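Local coordinates for protein aryl acylamidase (bacterium CSBL00001, PDB 4YJ6) that probably hydrolyses the amide bond of N-acylated aryl amines, as an aryl acylamidase of the amidase signature family, at residues G99-L103 with H348-I352; R139-T145 with A408-E414; F200-R206 with R464-V470; L236-H242 with V254-T259. All coordinates share one frame. Numbering follows the deposited sequence.

Contact 1. Residues G99-L103 with H348-I352; sequences GIRAL and HRADI. With PO4 (phosphate ion), chain C.
A 3-10 turn at residues 101-103 and another that ends at Asp351 pack against each other, with a phosphate ion, probably from the crystallisation liquor, bound at one end of the contact. The CA atoms pair as Ile100 with Asp351 (5.6 Å) and Ala102 with His348 (6.5 Å). Gly99 leads in with phi 91°, a conformation that suits glycine. One direct hydrogen bond crosses the contact, Ala102 N to Asp351 OD2 at 2.9 Å, with Asp351 in its m rotamer. Around it, Ala102 CB sits over the face of the His348 ring, 3.8 Å from the centroid, a CH-pi contact. Deeper in, Ile100 CD1 meets Ile352 CD1 at 4.2 Å, and helix 354-363 backs Ile352 through Met357. The phosphate takes a hydrogen bond from His348 ND1 to O1 (2.7 Å) and approaches Asp351 closely, OD1 to O3 at 2.6 Å and OD2 to O2 at 2.7 Å. Oxygens that near imply that an acid group, on Asp351 or on the phosphate, probably carries a proton and donates it.

Contact 2. Residues R139-T145 with A408-E414; sequences RGTTDNT and ATDGCTE
Asp143, in its t rotamer, lays its carboxylate against the turn Gly411-Thr413, where OD2 accepts from Thr413 N (3.0 Å) and from Thr413 OG1 (2.7 Å). Both segments are irregular; CA atoms come nearest at Thr145 and Gly411 (4.4 Å) and at Thr141 and Glu414 (5.8 Å). Gly411 has phi 78°, and a CB there would clash with Thr145 CG2. Asp410 forms an Asx turn, Cys412 N to Asp410 OD1 at 2.8 Å, and Ala408 N bonds to Thr413 OG1, also at 2.8 Å. These are two connecting loops of the amidase fold; the first, through Thr142, is also hydrogen-bonded to Gly161, in the glycine- and serine-rich sequence that marks the family. Further along, Thr413 O receives Thr141 OG1 (2.7 Å) and Arg139 NH1 (2.9 Å), the same NH1 making a weak bond to Cys412 O (3.1 Å). Two waters fill in: one accepts from Arg139 NH1 (3.0 Å) and donates to Glu414 OE1 (2.8 Å), the other joins Asp143 OD2 (2.7 Å), Ala408 O (2.8 Å) and Gly411 N (2.9 Å).

Contact 3. Residues F200-R206 with R464-V470; sequences FQPSIGR and RQADLDV
Asp467, m rotamer, gathers most of the polar bonding here. Its OD1 forms a salt bridge with Arg206, 3.0 Å from NE and 3.0 Å from NH2, and accepts from Ser203 OG at 2.6 Å; its OD2 takes Ser203 N at 3.0 Å. Arg206 folds back to reach it, with chi2 and chi3 both p, after Gly205 turns the chain at phi 86°. Water extends the network, accepting from Arg206 NH2 (2.9 Å) and donating to Gln465 OE1 (2.8 Å). CA spacings are 5.3 Å for Ser203 with Gln465, 6.4 Å for Pro202 with Asp467 and 8.8 Å for Phe200 with Val470. Outward from the charges, Ile204 CG2 lies over the Arg464 guanidinium, 3.4 Å from NH2, while Arg464 NH1 bonds to Ser439 O. At the other end Phe200 CE1 packs on Val470 CG1 (3.7 Å), with Met238 and Ala444 also touching Phe200. Ala466 is the N-cap; Asp467, the first helical residue, fastens the loop leaving strand 198-201 to helix 467-480, which packs against the large mixed sheet of the amidase fold.

Contact 4. Residues L236-H242 with V254-T259; sequences LAMNVLH and VKLDFT
This is a helix end tied to its own return loop: helix 231-241 ends just before His242, and residues 254-259 run back along its last turns in the opposite direction. CA atoms pair as Leu236 with Thr259 (6.6 Å), Asn239 with Phe258 (6.0 Å) and His242 with Lys255 (7.8 Å). Asn239, m rotamer, bonds twice, OD1 accepting from Phe258 N (2.8 Å) and ND2 donating to Asp257 OD1 (3.0 Å). That same Asp257 OD1 takes Thr259 N (3.0 Å), an Asx turn, and Thr259 OG1 (2.7 Å). Met238 CB, of a selenomethionine, lies over the face of the Phe258 ring, 3.5 Å from its centroid (CH-pi), and SE is 5.2 Å from the same centroid, an oblique Met-aromatic contact; CE reaches Phe258 CZ at 3.5 Å. Helix 467-480 covers Phe258 too, through Leu468 and Ile471. Leu236 CD2 meets Thr259 CG2 at 3.6 Å. His242, chi1 p, donates from ND1 to Met238 O (2.9 Å) and accepts Leu256 N at NE2 (3.0 Å), which implies a neutral imidazole protonated on ND1.

Overall arrangement
Going from the N terminus, the chain passes 99-103, 139-145 and 200-206, the first halves of contacts 1, 2 and 3, before meeting any second half. Contact 4 then opens at 236-242 and closes at once at 254-259, so it lies within all three larger loops. These close in the order they opened, at 348-352, 408-414 and 464-470, and therefore cross one another. In space there are two pairs. Contacts 1 and 2 touch where Gly99 meets Asn144, joining loops on one side of the molecule. Contacts 3 and 4, their centres about 10 Å apart, meet through Arg206 and Leu468, linking strand 198-201 with helices 231-241 and 467-480 on the opposite side.

Contact 1. Residues G99-L103 with H348-I352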
loop_
_atom_site.group_PDB
_atom_site.type_symbol
_atom_site.label_atom_id
_atom_site.label_comp_id
_atom_site.label_asym_id
_atom_site.label_seq_id
_atom_site.Cartn_x
_atom_site.Cartn_y
_atom_site.Cartn_z
ATOM N N GLY A 99 -6.446 -11.592 9.359
ATOM C CA GLY A 99 -6.081 -12.497 10.433
ATOM C C GLY A 99 -7.150 -12.662 11.495
ATOM O O GLY A 99 -6.839 -12.848 12.672
ATOM N N ILE A 100 -8.411 -12.612 11.098
ATOM C CA ILE A 100 -9.492 -12.942 12.027
ATOM C C ILE A 100 -9.703 -14.447 11.998
ATOM O O ILE A 100 -10.172 -14.984 10.997
ATOM C CB ILE A 100 -10.781 -12.229 11.654
ATOM C CG1 ILE A 100 -10.573 -10.703 11.730
ATOM C CG2 ILE A 100 -11.948 -12.686 12.570
ATOM C CD1 ILE A 100 -11.832 -9.920 11.383
ATOM N N ARG A 101 -9.322 -15.118 13.088
ATOM C CA ARG A 101 -9.335 -16.591 13.131
ATOM C C ARG A 101 -10.726 -17.153 12.806
ATOM O O ARG A 101 -10.836 -18.187 12.141
ATOM C CB ARG A 101 -8.861 -17.086 14.500
ATOM C CG ARG A 101 -9.137 -18.562 14.738
ATOM C CD ARG A 101 -8.648 -18.965 16.119
ATOM N NE ARG A 101 -7.211 -19.205 16.121
ATOM C CZ ARG A 101 -6.663 -20.368 15.770
ATOM N NH1 ARG A 101 -7.443 -21.387 15.391
ATOM N NH2 ARG A 101 -5.339 -20.520 15.794
ATOM N N ALA A 102 -11.790 -16.474 13.250
ATOM C CA ALA A 102 -13.138 -16.964 13.029
ATOM C C ALA A 102 -13.492 -17.049 11.548
ATOM O O ALA A 102 -14.451 -17.731 11.177
ATOM C CB ALA A 102 -14.165 -16.068 13.736
ATOM N N LEU A 103 -12.740 -16.343 10.707
ATOM C CA LEU A 103 -13.031 -16.339 9.265
ATOM C C LEU A 103 -12.144 -17.291 8.470
ATOM O O LEU A 103 -12.159 -17.246 7.238
ATOM C CB LEU A 103 -12.826 -14.918 8.696
ATOM C CG LEU A 103 -13.813 -13.880 9.232
ATOM C CD1 LEU A 103 -13.486 -12.476 8.648
ATOM C CD2 LEU A 103 -15.204 -14.308 8.855
ATOM N N HIS A 348 -16.543 -14.772 19.351
ATOM C CA HIS A 348 -15.208 -14.626 18.780
ATOM C C HIS A 348 -14.635 -13.242 19.045
ATOM O O HIS A 348 -13.789 -12.770 18.302
ATOM C CB HIS A 348 -15.265 -14.856 17.281
ATOM C CG HIS A 348 -15.823 -16.195 16.914
ATOM N ND1 HIS A 348 -15.158 -17.368 17.190
ATOM C CD2 HIS A 348 -16.988 -16.551 16.326
ATOM C CE1 HIS A 348 -15.878 -18.393 16.768
ATOM N NE2 HIS A 348 -16.998 -17.924 16.245
ATOM N N ARG A 349 -15.116 -12.617 20.112
ATOM C CA ARG A 349 -14.611 -11.321 20.565
ATOM C C ARG A 349 -13.087 -11.235 20.642
ATOM O O ARG A 349 -12.489 -10.187 20.323
ATOM C CB ARG A 349 -15.236 -11.031 21.937
ATOM C CG ARG A 349 -14.667 -9.840 22.687
ATOM C CD ARG A 349 -14.881 -8.514 21.966
ATOM N NE ARG A 349 -14.224 -7.446 22.721
ATOM C CZ ARG A 349 -12.960 -7.064 22.558
ATOM N NH1 ARG A 349 -12.176 -7.627 21.633
ATOM N NH2 ARG A 349 -12.478 -6.112 23.333
ATOM N N ALA A 350 -12.432 -12.314 21.053
ATOM C CA ALA A 350 -10.984 -12.260 21.262
ATOM C C ALA A 350 -10.239 -12.019 19.949
ATOM O O ALA A 350 -9.068 -11.640 19.972
ATOM C CB ALA A 350 -10.487 -13.556 21.905
ATOM N N ASP A 351 -10.909 -12.248 18.814
ATOM C CA ASP A 351 -10.244 -12.083 17.511
ATOM C C ASP A 351 -10.079 -10.600 17.114
ATOM O O ASP A 351 -9.334 -10.278 16.180
ATOM C CB ASP A 351 -11.011 -12.807 16.407
ATOM C CG ASP A 351 -11.022 -14.329 16.597
ATOM O OD1 ASP A 351 -10.373 -14.842 17.553
ATOM O OD2 ASP A 351 -11.676 -14.994 15.776
ATOM N N ILE A 352 -10.775 -9.715 17.819
ATOM C CA ILE A 352 -10.695 -8.286 17.559
ATOM C C ILE A 352 -9.807 -7.607 18.610
ATOM O O ILE A 352 -10.054 -7.759 19.802
ATOM C CB ILE A 352 -12.100 -7.631 17.639
ATOM C CG1 ILE A 352 -13.080 -8.311 16.668
ATOM C CG2 ILE A 352 -12.022 -6.137 17.348
ATOM C CD1 ILE A 352 -12.682 -8.190 15.155
HETATM P P PO4 C . -11.703 -18.037 17.724
HETATM O O1 PO4 C . -12.859 -17.676 18.637
HETATM O O2 PO4 C . -12.029 -17.575 16.318
HETATM O O3 PO4 C . -10.408 -17.381 18.197
HETATM O O4 PO4 C . -11.535 -19.543 17.762
#

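Contact 2. Residues R139-T145 with A408-E414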
loop_
_atom_site.group_PDB
_atom_site.type_symbol
_atom_site.label_atom_id
_atom_site.label_comp_id
_atom_site.label_asym_id
_atom_site.label_seq_id
_atom_site.Cartn_x
_atom_site.Cartn_y
_atom_site.Cartn_z
ATOM N N ARG A 139 -4.466 -0.452 11.475
ATOM C CA ARG A 139 -3.209 0.088 12.023
ATOM C C ARG A 139 -2.140 0.088 10.940
ATOM O O ARG A 139 -2.242 -0.640 9.945
ATOM C CB ARG A 139 -2.686 -0.728 13.223
ATOM C CG ARG A 139 -2.599 -2.240 12.927
ATOM C CD ARG A 139 -2.255 -3.076 14.188
ATOM N NE ARG A 139 -3.329 -3.015 15.166
ATOM C CZ ARG A 139 -3.185 -3.132 16.484
ATOM N NH1 ARG A 139 -1.984 -3.305 17.029
ATOM N NH2 ARG A 139 -4.266 -3.061 17.258
ATOM N N GLY A 140 -1.104 0.897 11.153
ATOM C CA GLY A 140 -0.002 1.033 10.216
ATOM C C GLY A 140 1.141 0.044 10.459
ATOM O O GLY A 140 2.256 0.250 9.973
ATOM N N THR A 141 0.850 -1.022 11.203
ATOM C CA THR A 141 1.773 -2.138 11.373
ATOM C C THR A 141 1.060 -3.394 10.880
ATOM O O THR A 141 -0.164 -3.399 10.702
ATOM C CB THR A 141 2.124 -2.351 12.839
ATOM O OG1 THR A 141 0.901 -2.379 13.585
ATOM C CG2 THR A 141 3.033 -1.182 13.334
ATOM N N THR A 142 1.817 -4.446 10.631
ATOM C CA THR A 142 1.208 -5.722 10.276
ATOM C C THR A 142 1.467 -6.808 11.311
ATOM O O THR A 142 2.581 -7.299 11.438
ATOM C CB THR A 142 1.687 -6.188 8.900
ATOM O OG1 THR A 142 1.268 -5.207 7.932
ATOM C CG2 THR A 142 1.052 -7.568 8.534
ATOM N N ASP A 143 0.394 -7.176 11.999
ATOM C CA ASP A 143 0.427 -8.199 13.044
ATOM C C ASP A 143 -0.993 -8.534 13.369
ATOM O O ASP A 143 -1.896 -7.721 13.179
ATOM C CB ASP A 143 1.108 -7.615 14.296
ATOM C CG ASP A 143 1.547 -8.700 15.293
ATOM O OD1 ASP A 143 1.294 -9.891 15.019
ATOM O OD2 ASP A 143 2.139 -8.341 16.347
ATOM N N ASN A 144 -1.220 -9.747 13.850
ATOM C CA ASN A 144 -2.531 -10.124 14.312
ATOM C C ASN A 144 -2.324 -11.409 15.105
ATOM O O ASN A 144 -1.233 -11.958 15.090
ATOM C CB ASN A 144 -3.472 -10.338 13.133
ATOM C CG ASN A 144 -2.874 -11.265 12.081
ATOM O OD1 ASN A 144 -2.539 -12.395 12.380
ATOM N ND2 ASN A 144 -2.761 -10.788 10.839
ATOM N N THR A 145 -3.349 -11.864 15.791
ATOM C CA THR A 145 -3.183 -13.029 16.661
ATOM C C THR A 145 -3.393 -14.366 15.979
ATOM O O THR A 145 -3.358 -15.390 16.651
ATOM C CB THR A 145 -4.116 -12.964 17.867
ATOM O OG1 THR A 145 -5.475 -12.966 17.429
ATOM C CG2 THR A 145 -3.849 -11.713 18.677
ATOM N N ALA A 408 6.008 -6.745 18.491
ATOM C CA ALA A 408 5.482 -7.263 19.752
ATOM C C ALA A 408 5.399 -8.789 19.693
ATOM O O ALA A 408 5.626 -9.387 18.642
ATOM C CB ALA A 408 4.088 -6.684 20.048
ATOM N N THR A 409 5.051 -9.407 20.820
ATOM C CA THR A 409 4.965 -10.868 20.904
ATOM C C THR A 409 3.545 -11.320 21.192
ATOM O O THR A 409 3.308 -12.512 21.407
ATOM C CB THR A 409 5.852 -11.419 22.053
ATOM O OG1 THR A 409 5.424 -10.835 23.287
ATOM C CG2 THR A 409 7.311 -11.082 21.817
ATOM N N ASP A 410 2.597 -10.383 21.183
ATOM C CA ASP A 410 1.230 -10.689 21.570
ATOM C C ASP A 410 0.258 -10.577 20.392
ATOM O O ASP A 410 -0.949 -10.578 20.593
ATOM C CB ASP A 410 0.777 -9.752 22.698
ATOM C CG ASP A 410 0.666 -8.302 22.251
ATOM O OD1 ASP A 410 1.102 -7.992 21.131
ATOM O OD2 ASP A 410 0.154 -7.457 23.024
ATOM N N GLY A 411 0.789 -10.435 19.180
ATOM C CA GLY A 411 -0.059 -10.286 18.008
ATOM C C GLY A 411 -0.649 -8.894 17.830
ATOM O O GLY A 411 -1.490 -8.710 16.950
ATOM N N CYS A 412 -0.221 -7.922 18.640
ATOM C CA CYS A 412 -0.770 -6.557 18.565
ATOM C C CYS A 412 0.298 -5.447 18.420
ATOM O O CYS A 412 0.151 -4.368 19.015
ATOM C CB CYS A 412 -1.641 -6.258 19.797
ATOM S SG CYS A 412 -3.300 -7.041 19.771
ATOM N N THR A 413 1.343 -5.703 17.631
ATOM C CA THR A 413 2.363 -4.695 17.341
ATOM C C THR A 413 1.643 -3.429 16.900
ATOM O O THR A 413 0.718 -3.487 16.092
ATOM C CB THR A 413 3.322 -5.122 16.192
ATOM O OG1 THR A 413 3.976 -6.357 16.533
ATOM C CG2 THR A 413 4.398 -4.057 15.910
ATOM N N GLU A 414 2.059 -2.300 17.444
ATOM C CA GLU A 414 1.518 -1.015 17.042
ATOM C C GLU A 414 2.655 0.004 16.974
ATOM O O GLU A 414 3.799 -0.276 17.347
ATOM C CB GLU A 414 0.426 -0.570 18.024
ATOM C CG GLU A 414 0.964 -0.395 19.447
ATOM C CD GLU A 414 -0.093 0.100 20.422
ATOM O OE1 GLU A 414 -1.291 -0.045 20.133
ATOM O OE2 GLU A 414 0.288 0.641 21.485
HETATM O O HOH W 1 -2.540 -2.493 19.818
HETATM O O HOH W 2 3.197 -10.432 17.634
#

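Contact 3. Residues F200-R206 with R464-V470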
loop_
_atom_site.group_PDB
_atom_site.type_symbol
_atom_site.label_atom_id
_atom_site.label_comp_id
_atom_site.label_asym_id
_atom_site.label_seq_id
_atom_site.Cartn_x
_atom_site.Cartn_y
_atom_site.Cartn_z
ATOM N N PHE A 200 2.793 3.119 -4.761
ATOM C CA PHE A 200 2.056 4.095 -5.573
ATOM C C PHE A 200 0.563 4.096 -5.224
ATOM O O PHE A 200 -0.121 3.082 -5.466
ATOM C CB PHE A 200 2.205 3.819 -7.089
ATOM C CG PHE A 200 1.709 4.967 -7.926
ATOM C CD1 PHE A 200 2.571 6.005 -8.259
ATOM C CD2 PHE A 200 0.391 5.041 -8.328
ATOM C CE1 PHE A 200 2.131 7.100 -9.000
ATOM C CE2 PHE A 200 -0.067 6.125 -9.073
ATOM C CZ PHE A 200 0.806 7.168 -9.390
ATOM N N GLN A 201 0.073 5.215 -4.676
ATOM C CA GLN A 201 -1.344 5.388 -4.303
ATOM C C GLN A 201 -2.005 6.287 -5.363
ATOM O O GLN A 201 -1.751 7.500 -5.412
ATOM C CB GLN A 201 -1.463 5.996 -2.882
ATOM C CG GLN A 201 -2.923 6.414 -2.493
ATOM C CD GLN A 201 -3.052 7.918 -2.480
ATOM O OE1 GLN A 201 -2.306 8.595 -1.759
ATOM N NE2 GLN A 201 -3.960 8.462 -3.286
ATOM N N PRO A 202 -2.846 5.701 -6.214
ATOM C CA PRO A 202 -3.378 6.474 -7.348
ATOM C C PRO A 202 -4.421 7.504 -6.945
ATOM O O PRO A 202 -4.987 7.439 -5.840
ATOM C CB PRO A 202 -4.074 5.389 -8.243
ATOM C CG PRO A 202 -3.799 4.081 -7.610
ATOM C CD PRO A 202 -3.360 4.321 -6.175
ATOM N N SER A 203 -4.715 8.432 -7.862
ATOM C CA SER A 203 -5.805 9.381 -7.663
ATOM C C SER A 203 -7.093 8.639 -7.383
ATOM O O SER A 203 -7.320 7.584 -7.974
ATOM C CB SER A 203 -6.018 10.182 -8.968
ATOM O OG SER A 203 -4.875 10.978 -9.246
ATOM N N ILE A 204 -8.006 9.230 -6.601
ATOM C CA ILE A 204 -9.306 8.579 -6.457
ATOM C C ILE A 204 -9.961 8.437 -7.861
ATOM O O ILE A 204 -9.951 9.354 -8.693
ATOM C CB ILE A 204 -10.216 9.317 -5.401
ATOM C CG1 ILE A 204 -11.552 8.559 -5.220
ATOM C CG2 ILE A 204 -10.509 10.785 -5.848
ATOM C CD1 ILE A 204 -11.401 7.095 -4.583
ATOM N N GLY A 205 -10.547 7.258 -8.102
ATOM C CA GLY A 205 -11.179 6.965 -9.392
ATOM C C GLY A 205 -10.257 6.439 -10.467
ATOM O O GLY A 205 -10.741 6.030 -11.522
ATOM N N ARG A 206 -8.948 6.480 -10.248
ATOM C CA ARG A 206 -7.983 6.027 -11.251
ATOM C C ARG A 206 -7.988 4.502 -11.383
ATOM O O ARG A 206 -8.018 3.975 -12.488
ATOM C CB ARG A 206 -6.567 6.529 -10.860
ATOM C CG ARG A 206 -5.473 6.169 -11.880
ATOM C CD ARG A 206 -5.701 6.899 -13.215
ATOM N NE ARG A 206 -5.481 8.326 -13.029
ATOM C CZ ARG A 206 -6.082 9.292 -13.732
ATOM N NH1 ARG A 206 -6.982 9.027 -14.666
ATOM N NH2 ARG A 206 -5.753 10.568 -13.492
ATOM N N ARG A 464 -4.864 16.785 -7.854
ATOM C CA ARG A 464 -5.882 15.790 -8.237
ATOM C C ARG A 464 -5.678 15.331 -9.669
ATOM O O ARG A 464 -5.512 16.135 -10.576
ATOM C CB ARG A 464 -7.307 16.370 -8.033
ATOM C CG ARG A 464 -7.679 16.584 -6.533
ATOM C CD ARG A 464 -8.107 15.275 -5.776
ATOM N NE ARG A 464 -9.310 14.730 -6.360
ATOM C CZ ARG A 464 -10.456 14.443 -5.748
ATOM N NH1 ARG A 464 -10.681 14.509 -4.416
ATOM N NH2 ARG A 464 -11.395 13.986 -6.511
ATOM N N GLN A 465 -5.705 14.003 -9.863
ATOM C CA GLN A 465 -5.579 13.358 -11.186
ATOM C C GLN A 465 -4.219 13.528 -11.863
ATOM O O GLN A 465 -4.062 13.163 -13.036
ATOM C CB GLN A 465 -6.751 13.728 -12.114
ATOM C CG GLN A 465 -7.998 12.883 -11.746
ATOM C CD GLN A 465 -9.264 13.487 -12.304
ATOM O OE1 GLN A 465 -9.609 13.280 -13.462
ATOM N NE2 GLN A 465 -9.944 14.278 -11.499
ATOM N N ALA A 466 -3.225 14.023 -11.118
ATOM C CA ALA A 466 -1.897 14.195 -11.696
ATOM C C ALA A 466 -0.988 12.999 -11.400
ATOM O O ALA A 466 0.178 13.140 -11.010
ATOM C CB ALA A 466 -1.250 15.534 -11.205
ATOM N N ASP A 467 -1.509 11.798 -11.618
ATOM C CA ASP A 467 -0.717 10.592 -11.420
ATOM C C ASP A 467 0.579 10.614 -12.220
ATOM O O ASP A 467 1.620 10.168 -11.728
ATOM C CB ASP A 467 -1.506 9.363 -11.877
ATOM C CG ASP A 467 -2.825 9.200 -11.141
ATOM O OD1 ASP A 467 -3.708 10.047 -11.371
ATOM O OD2 ASP A 467 -2.931 8.267 -10.314
ATOM N N LEU A 468 0.533 11.115 -13.452
ATOM C CA LEU A 468 1.757 11.049 -14.273
ATOM C C LEU A 468 2.824 12.011 -13.698
ATOM O O LEU A 468 4.004 11.725 -13.781
ATOM C CB LEU A 468 1.465 11.429 -15.738
ATOM C CG LEU A 468 0.542 10.444 -16.473
ATOM C CD1 LEU A 468 0.502 10.679 -17.992
ATOM C CD2 LEU A 468 0.957 9.069 -16.202
ATOM N N ASP A 469 2.412 13.123 -13.088
ATOM C CA ASP A 469 3.394 14.041 -12.472
ATOM C C ASP A 469 4.103 13.313 -11.327
ATOM O O ASP A 469 5.298 13.514 -11.079
ATOM C CB ASP A 469 2.704 15.282 -11.880
ATOM C CG ASP A 469 2.299 16.323 -12.925
ATOM O OD1 ASP A 469 2.744 16.229 -14.093
ATOM O OD2 ASP A 469 1.547 17.268 -12.551
ATOM N N VAL A 470 3.356 12.504 -10.586
ATOM C CA VAL A 470 3.937 11.743 -9.467
ATOM C C VAL A 470 4.934 10.726 -10.025
ATOM O O VAL A 470 6.036 10.588 -9.494
ATOM C CB VAL A 470 2.874 11.042 -8.624
ATOM C CG1 VAL A 470 3.521 10.185 -7.500
ATOM C CG2 VAL A 470 1.929 12.086 -8.002
HETATM O O HOH W 3 -7.792 11.884 -15.103
#

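Contact 4. Residues L236-H242 with V254-T259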
loop_
_atom_site.group_PDB
_atom_site.type_symbol
_atom_site.label_atom_id
_atom_site.label_comp_id
_atom_site.label_asym_id
_atom_site.label_seq_id
_atom_site.Cartn_x
_atom_site.Cartn_y
_atom_site.Cartn_z
ATOM N N LEU A 236 4.239 0.092 -15.126
ATOM C CA LEU A 236 3.702 -1.044 -15.885
ATOM C C LEU A 236 2.432 -1.609 -15.171
ATOM O O LEU A 236 1.402 -1.883 -15.825
ATOM C CB LEU A 236 4.761 -2.141 -16.057
ATOM C CG LEU A 236 5.920 -1.741 -16.984
ATOM C CD1 LEU A 236 6.975 -2.837 -16.946
ATOM C CD2 LEU A 236 5.516 -1.435 -18.471
ATOM N N ALA A 237 2.519 -1.805 -13.854
ATOM C CA ALA A 237 1.384 -2.296 -13.087
ATOM C C ALA A 237 0.200 -1.309 -13.165
ATOM O O ALA A 237 -0.958 -1.722 -13.280
ATOM C CB ALA A 237 1.750 -2.548 -11.642
HETATM N N MSE A 238 0.485 -0.020 -13.115
HETATM C CA MSE A 238 -0.595 0.959 -13.193
HETATM C C MSE A 238 -1.246 0.962 -14.559
HETATM O O MSE A 238 -2.431 1.208 -14.665
HETATM C CB MSE A 238 -0.062 2.374 -12.882
HETATM C CG MSE A 238 0.230 2.563 -11.411
HETATM SE SE MSE A 238 -1.349 2.231 -10.335
HETATM C CE MSE A 238 -2.629 3.507 -11.105
ATOM N N ASN A 239 -0.489 0.703 -15.619
ATOM C CA ASN A 239 -1.116 0.585 -16.933
ATOM C C ASN A 239 -2.151 -0.534 -16.977
ATOM O O ASN A 239 -3.135 -0.421 -17.691
ATOM C CB ASN A 239 -0.062 0.371 -18.024
ATOM C CG ASN A 239 0.494 1.683 -18.540
ATOM O OD1 ASN A 239 0.005 2.757 -18.187
ATOM N ND2 ASN A 239 1.463 1.598 -19.429
ATOM N N VAL A 240 -1.921 -1.587 -16.202
ATOM C CA VAL A 240 -2.890 -2.659 -16.085
ATOM C C VAL A 240 -4.034 -2.304 -15.134
ATOM O O VAL A 240 -5.184 -2.571 -15.436
ATOM C CB VAL A 240 -2.182 -3.963 -15.618
ATOM C CG1 VAL A 240 -3.220 -5.112 -15.209
ATOM C CG2 VAL A 240 -1.268 -4.470 -16.744
ATOM N N LEU A 241 -3.707 -1.708 -13.994
ATOM C CA LEU A 241 -4.687 -1.547 -12.908
ATOM C C LEU A 241 -5.663 -0.432 -13.184
ATOM O O LEU A 241 -6.840 -0.544 -12.822
ATOM C CB LEU A 241 -3.964 -1.235 -11.576
ATOM C CG LEU A 241 -3.220 -2.461 -10.982
ATOM C CD1 LEU A 241 -2.333 -2.006 -9.823
ATOM C CD2 LEU A 241 -4.220 -3.548 -10.511
ATOM N N HIS A 242 -5.210 0.673 -13.772
ATOM C CA HIS A 242 -6.112 1.830 -13.909
ATOM C C HIS A 242 -7.169 1.571 -14.985
ATOM O O HIS A 242 -7.009 0.693 -15.857
ATOM C CB HIS A 242 -5.342 3.134 -14.192
ATOM C CG HIS A 242 -5.105 3.391 -15.647
ATOM N ND1 HIS A 242 -4.155 2.704 -16.372
ATOM C CD2 HIS A 242 -5.668 4.283 -16.500
ATOM C CE1 HIS A 242 -4.160 3.142 -17.624
ATOM N NE2 HIS A 242 -5.064 4.101 -17.723
ATOM N N VAL A 254 -10.927 7.700 -18.241
ATOM C CA VAL A 254 -9.755 8.169 -18.975
ATOM C C VAL A 254 -8.714 7.070 -19.038
ATOM O O VAL A 254 -8.647 6.224 -18.150
ATOM C CB VAL A 254 -9.176 9.586 -18.503
ATOM C CG1 VAL A 254 -10.096 10.355 -17.540
ATOM C CG2 VAL A 254 -7.699 9.566 -18.110
ATOM N N LYS A 255 -7.953 7.086 -20.135
ATOM C CA LYS A 255 -6.911 6.104 -20.373
ATOM C C LYS A 255 -5.580 6.838 -20.414
ATOM O O LYS A 255 -5.453 7.857 -21.110
ATOM C CB LYS A 255 -7.127 5.383 -21.699
ATOM C CG LYS A 255 -8.480 4.712 -21.771
ATOM C CD LYS A 255 -8.664 3.968 -23.080
ATOM C CE LYS A 255 -9.989 3.220 -23.078
ATOM N NZ LYS A 255 -10.166 2.453 -24.351
ATOM N N LEU A 256 -4.617 6.323 -19.654
ATOM C CA LEU A 256 -3.275 6.942 -19.580
ATOM C C LEU A 256 -2.216 5.911 -19.915
ATOM O O LEU A 256 -2.439 4.709 -19.805
ATOM C CB LEU A 256 -2.997 7.418 -18.152
ATOM C CG LEU A 256 -3.930 8.484 -17.600
ATOM C CD1 LEU A 256 -3.569 8.761 -16.127
ATOM C CD2 LEU A 256 -3.815 9.764 -18.447
ATOM N N ASP A 257 -1.033 6.384 -20.303
ATOM C CA ASP A 257 0.112 5.503 -20.378
ATOM C C ASP A 257 1.101 5.991 -19.320
ATOM O O ASP A 257 1.798 6.979 -19.500
ATOM C CB ASP A 257 0.736 5.516 -21.785
ATOM C CG ASP A 257 2.037 4.756 -21.858
ATOM O OD1 ASP A 257 2.386 4.062 -20.894
ATOM O OD2 ASP A 257 2.733 4.858 -22.911
ATOM N N PHE A 258 1.143 5.286 -18.201
ATOM C CA PHE A 258 1.986 5.695 -17.087
ATOM C C PHE A 258 3.468 5.660 -17.465
ATOM O O PHE A 258 4.281 6.381 -16.878
ATOM C CB PHE A 258 1.724 4.746 -15.900
ATOM C CG PHE A 258 0.482 5.106 -15.118
ATOM C CD1 PHE A 258 -0.794 4.879 -15.649
ATOM C CD2 PHE A 258 0.602 5.690 -13.860
ATOM C CE1 PHE A 258 -1.952 5.232 -14.911
ATOM C CE2 PHE A 258 -0.535 6.020 -13.096
ATOM C CZ PHE A 258 -1.821 5.801 -13.644
ATOM N N THR A 259 3.842 4.793 -18.408
ATOM C CA THR A 259 5.271 4.713 -18.761
ATOM C C THR A 259 5.737 5.958 -19.507
ATOM O O THR A 259 6.938 6.222 -19.594
ATOM C CB THR A 259 5.618 3.434 -19.599
ATOM O OG1 THR A 259 5.027 3.527 -20.893
ATOM C CG2 THR A 259 5.136 2.170 -18.892
#